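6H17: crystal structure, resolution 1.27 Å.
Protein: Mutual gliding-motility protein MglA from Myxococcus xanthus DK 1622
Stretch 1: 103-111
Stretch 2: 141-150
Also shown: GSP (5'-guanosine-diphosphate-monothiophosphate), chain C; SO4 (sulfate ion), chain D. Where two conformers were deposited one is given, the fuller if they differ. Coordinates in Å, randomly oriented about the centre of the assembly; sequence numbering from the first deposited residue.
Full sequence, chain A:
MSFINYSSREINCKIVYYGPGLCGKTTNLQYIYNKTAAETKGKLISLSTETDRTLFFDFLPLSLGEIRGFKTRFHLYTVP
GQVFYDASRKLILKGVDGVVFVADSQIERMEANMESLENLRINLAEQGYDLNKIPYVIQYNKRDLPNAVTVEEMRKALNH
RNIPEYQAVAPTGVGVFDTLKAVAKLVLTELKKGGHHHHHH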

# COMPACT_ATOMS: atom_id res chain seq x y z
N ALA A 103 -0.64 2.26 -9.15
CA ALA A 103 -1.31 2.58 -10.40
C ALA A 103 -0.88 1.62 -11.49
O ALA A 103 0.30 1.25 -11.59
N ASP A 104 -1.83 1.19 -12.30
CA ASP A 104 -1.53 0.37 -13.47
C ASP A 104 -1.16 1.30 -14.62
O ASP A 104 -2.00 2.08 -15.07
N SER A 105 0.07 1.23 -15.10
CA SER A 105 0.50 2.20 -16.10
C SER A 105 -0.16 2.00 -17.46
O SER A 105 -0.02 2.87 -18.33
N GLN A 106 -0.82 0.87 -17.71
CA GLN A 106 -1.44 0.66 -19.02
C GLN A 106 -2.43 1.78 -19.33
O GLN A 106 -3.28 2.14 -18.51
N ILE A 107 -2.37 2.30 -20.56
CA ILE A 107 -3.19 3.46 -20.93
C ILE A 107 -4.68 3.15 -20.78
O ILE A 107 -5.45 4.02 -20.34
N GLU A 108 -5.08 1.92 -21.07
CA GLU A 108 -6.48 1.52 -20.96
C GLU A 108 -7.01 1.60 -19.53
O GLU A 108 -8.22 1.70 -19.32
N ARG A 109 -6.12 1.57 -18.54
CA ARG A 109 -6.50 1.54 -17.14
C ARG A 109 -6.38 2.89 -16.47
O ARG A 109 -6.54 2.97 -15.25
N MET A 110 -6.13 3.96 -17.21
CA MET A 110 -6.00 5.27 -16.57
C MET A 110 -7.29 5.69 -15.88
O MET A 110 -7.24 6.24 -14.78
N GLU A 111 -8.44 5.47 -16.51
CA GLU A 111 -9.69 5.86 -15.85
C GLU A 111 -9.84 5.09 -14.55
O GLU A 111 -10.28 5.65 -13.55
N ASN A 141 3.18 1.14 -11.65
CA ASN A 141 3.52 -0.25 -11.90
C ASN A 141 3.28 -0.61 -13.36
O ASN A 141 2.66 0.13 -14.13
N LYS A 142 3.81 -1.76 -13.74
CA LYS A 142 3.69 -2.28 -15.12
C LYS A 142 4.45 -1.43 -16.13
O LYS A 142 4.03 -1.29 -17.29
N ARG A 143 5.64 -0.95 -15.74
CA ARG A 143 6.46 -0.16 -16.65
C ARG A 143 6.99 -0.98 -17.82
O ARG A 143 7.45 -0.40 -18.80
N ASP A 144 6.92 -2.31 -17.74
CA ASP A 144 7.43 -3.19 -18.77
C ASP A 144 6.51 -3.29 -19.98
O ASP A 144 6.94 -3.81 -21.01
N LEU A 145 5.28 -2.83 -19.88
CA LEU A 145 4.31 -3.10 -20.93
C LEU A 145 4.38 -2.04 -22.05
O LEU A 145 4.60 -0.86 -21.77
N PRO A 146 4.18 -2.45 -23.29
CA PRO A 146 4.31 -1.49 -24.40
C PRO A 146 3.23 -0.43 -24.40
O PRO A 146 3.43 0.64 -24.99
N ASN A 147 2.09 -0.71 -23.77
CA ASN A 147 0.99 0.23 -23.67
C ASN A 147 1.06 1.06 -22.38
O ASN A 147 0.07 1.74 -22.05
N ALA A 148 2.19 1.07 -21.68
CA ALA A 148 2.35 1.91 -20.51
C ALA A 148 2.41 3.38 -20.90
O ALA A 148 3.10 3.76 -21.86
N VAL A 149 1.70 4.21 -20.14
CA VAL A 149 1.78 5.67 -20.27
C VAL A 149 3.17 6.14 -19.84
O VAL A 149 3.85 5.48 -19.05
N THR A 150 3.61 7.27 -20.37
CA THR A 150 4.93 7.75 -19.95
C THR A 150 4.90 8.16 -18.48
O THR A 150 3.85 8.49 -17.92

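What anchors the end of the strand to the nucleotide-binding loop? Asn141 N donates to Ala103 O (2.9 Å), and Ser105 N returns a bond to Asn141 O (3.0 Å). Ser105 points toward the other stretch; its m rotamer brings OG within 2.7 Å of Asn141 O, to which it donates, while Arg143 NH1 gives OG a weak hydrogen bond (2.9 Å). Arg143 starts away, but three successive m torsions fold its guanidinium back, where NH1 also reaches Val149 O (2.8 Å).

How is the Asp104 carboxylate held? Its t rotamer lets OD2 form a salt bridge with Lys142 NZ (2.8 Å), at the end of a chain extended beyond chi1. OD1 accepts from Gln106 N (2.9 Å), and Gln106 NE2 lies 3.1 Å from both OD1 and OD2, bonding to each.

Why does Asn147 adopt p? With CB pointing toward stretch 1, chi1 of 53° places ND2 between two acceptors, Gln106 OE1 (3.1 Å) and Glu108 OE1 (2.8 Å). Glu108 bends at chi2 (90°) to reach it.

Where are the apolar contacts and bound groups? Val149, in t, sets CG2 3.7 Å from Ile107 CB. Asn141 ND2 donates to GSP N7 (3.0 Å), and Asp144 OD2 accepts from GSP N1 (2.8 Å). Arg109 instead binds sulfate, NH2 to O1 (2.9 Å).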

# COMPACT_ATOMS: atom_id res chain seq x y z
CB ALA A 103 -0.96 4.01 -10.80
CB ASP A 104 -2.76 -0.47 -13.81
CG ASP A 104 -2.49 -1.50 -14.90
OD1 ASP A 104 -1.73 -1.20 -15.84
OD2 ASP A 104 -3.04 -2.63 -14.81
CB SER A 105 2.02 2.12 -16.32
OG SER A 105 2.74 2.58 -15.18
CB GLN A 106 -2.18 -0.67 -19.06
CG GLN A 106 -1.29 -1.86 -18.92
CD GLN A 106 -2.07 -3.14 -18.92
OE1 GLN A 106 -2.21 -3.80 -19.96
NE2 GLN A 106 -2.62 -3.49 -17.78
CB ILE A 107 -2.78 3.96 -22.32
CG1 ILE A 107 -3.36 5.35 -22.59
CG2 ILE A 107 -3.18 2.95 -23.42
CD1 ILE A 107 -2.65 6.07 -23.72
CB GLU A 108 -6.65 0.09 -21.49
CG GLU A 108 -6.35 -0.07 -22.97
CD GLU A 108 -4.89 -0.42 -23.28
OE1 GLU A 108 -4.01 -0.27 -22.40
OE2 GLU A 108 -4.63 -0.85 -24.42
CB ARG A 109 -5.67 0.49 -16.40
CG ARG A 109 -5.92 -0.93 -16.89
CD ARG A 109 -7.34 -1.38 -16.61
NE ARG A 109 -7.53 -1.71 -15.20
CZ ARG A 109 -8.72 -1.85 -14.60
NH1 ARG A 109 -9.86 -1.65 -15.26
NH2 ARG A 109 -8.77 -2.18 -13.33
CB MET A 110 -5.53 6.34 -17.56
CG MET A 110 -5.38 7.72 -16.91
SD MET A 110 -4.25 7.75 -15.48
CE MET A 110 -2.65 7.84 -16.28
CB GLU A 111 -10.90 5.63 -16.75
CG GLU A 111 -11.15 6.76 -17.74
CD GLU A 111 -12.61 6.86 -18.14
OE1 GLU A 111 -13.47 6.23 -17.49
OE2 GLU A 111 -12.91 7.58 -19.12
CB ASN A 141 2.72 -1.15 -10.95
CG ASN A 141 3.21 -2.57 -10.92
OD1 ASN A 141 4.43 -2.82 -11.00
ND2 ASN A 141 2.30 -3.51 -10.84
CB LYS A 142 2.24 -2.54 -15.56
CG LYS A 142 1.39 -3.22 -14.48
CD LYS A 142 0.24 -4.01 -15.08
CE LYS A 142 -0.60 -4.64 -13.99
NZ LYS A 142 -1.87 -5.21 -14.56
CB ARG A 143 7.65 0.48 -15.93
CG ARG A 143 7.29 1.40 -14.77
CD ARG A 143 6.30 2.48 -15.15
NE ARG A 143 6.72 3.18 -16.35
CZ ARG A 143 5.92 3.89 -17.13
NH1 ARG A 143 4.66 4.06 -16.81
NH2 ARG A 143 6.41 4.48 -18.21
CB ASP A 144 7.61 -4.60 -18.18
CG ASP A 144 6.32 -5.19 -17.65
OD1 ASP A 144 5.93 -6.29 -18.09
OD2 ASP A 144 5.68 -4.56 -16.78
CB LEU A 145 2.90 -3.18 -20.36
CG LEU A 145 2.68 -4.40 -19.47
CD1 LEU A 145 1.28 -4.43 -18.91
CD2 LEU A 145 2.98 -5.68 -20.25
CB PRO A 146 4.25 -2.37 -25.65
CG PRO A 146 3.53 -3.61 -25.21
CD PRO A 146 3.90 -3.82 -23.75
CB ASN A 147 -0.36 -0.51 -23.79
CG ASN A 147 -0.50 -1.70 -22.81
OD1 ASN A 147 0.46 -2.42 -22.54
ND2 ASN A 147 -1.73 -1.94 -22.35
CB ALA A 148 3.63 1.54 -19.76
CB VAL A 149 0.66 6.23 -19.37
CG1 VAL A 149 0.76 7.73 -19.18
CG2 VAL A 149 -0.70 5.85 -19.95
CB THR A 150 5.41 8.93 -20.79
OG1 THR A 150 4.64 10.09 -20.44
CG2 THR A 150 5.28 8.65 -22.26
PG GSP C . -7.03 -7.29 -7.11
O3B GSP C . -5.63 -7.17 -7.99
S1G GSP C . -8.35 -7.83 -8.33
O2G GSP C . -6.71 -8.29 -5.97
O3G GSP C . -7.26 -5.89 -6.53
PB GSP C . -4.13 -6.93 -7.57
O1B GSP C . -3.82 -5.48 -7.57
O2B GSP C . -3.81 -7.66 -6.32
PA GSP C . -2.27 -8.74 -8.86
O1A GSP C . -1.10 -8.35 -8.07
O2A GSP C . -2.91 -10.02 -8.56
O3A GSP C . -3.36 -7.58 -8.82
O5' GSP C . -1.82 -8.65 -10.39
C5' GSP C . -2.76 -8.90 -11.42
C4' GSP C . -2.05 -9.40 -12.67
O4' GSP C . -1.14 -8.38 -13.15
C3' GSP C . -1.21 -10.62 -12.39
O3' GSP C . -1.29 -11.51 -13.50
C2' GSP C . 0.22 -10.12 -12.25
O2' GSP C . 1.22 -11.04 -12.58
C1' GSP C . 0.17 -8.93 -13.23
N9 GSP C . 1.15 -7.89 -12.96
C8 GSP C . 1.34 -7.27 -11.76
N7 GSP C . 2.33 -6.36 -11.87
C5 GSP C . 2.76 -6.40 -13.17
C6 GSP C . 3.76 -5.72 -13.86
O6 GSP C . 4.50 -4.83 -13.37
N1 GSP C . 3.93 -6.05 -15.17
C2 GSP C . 3.16 -6.99 -15.80
N2 GSP C . 3.37 -7.25 -17.08
N3 GSP C . 2.19 -7.68 -15.15
C4 GSP C . 2.03 -7.37 -13.85
S SO4 D . -12.35 -3.10 -12.43
O1 SO4 D . -11.02 -3.39 -11.90
O2 SO4 D . -13.09 -2.30 -11.46
O3 SO4 D . -12.28 -2.34 -13.68
O4 SO4 D . -13.04 -4.38 -12.63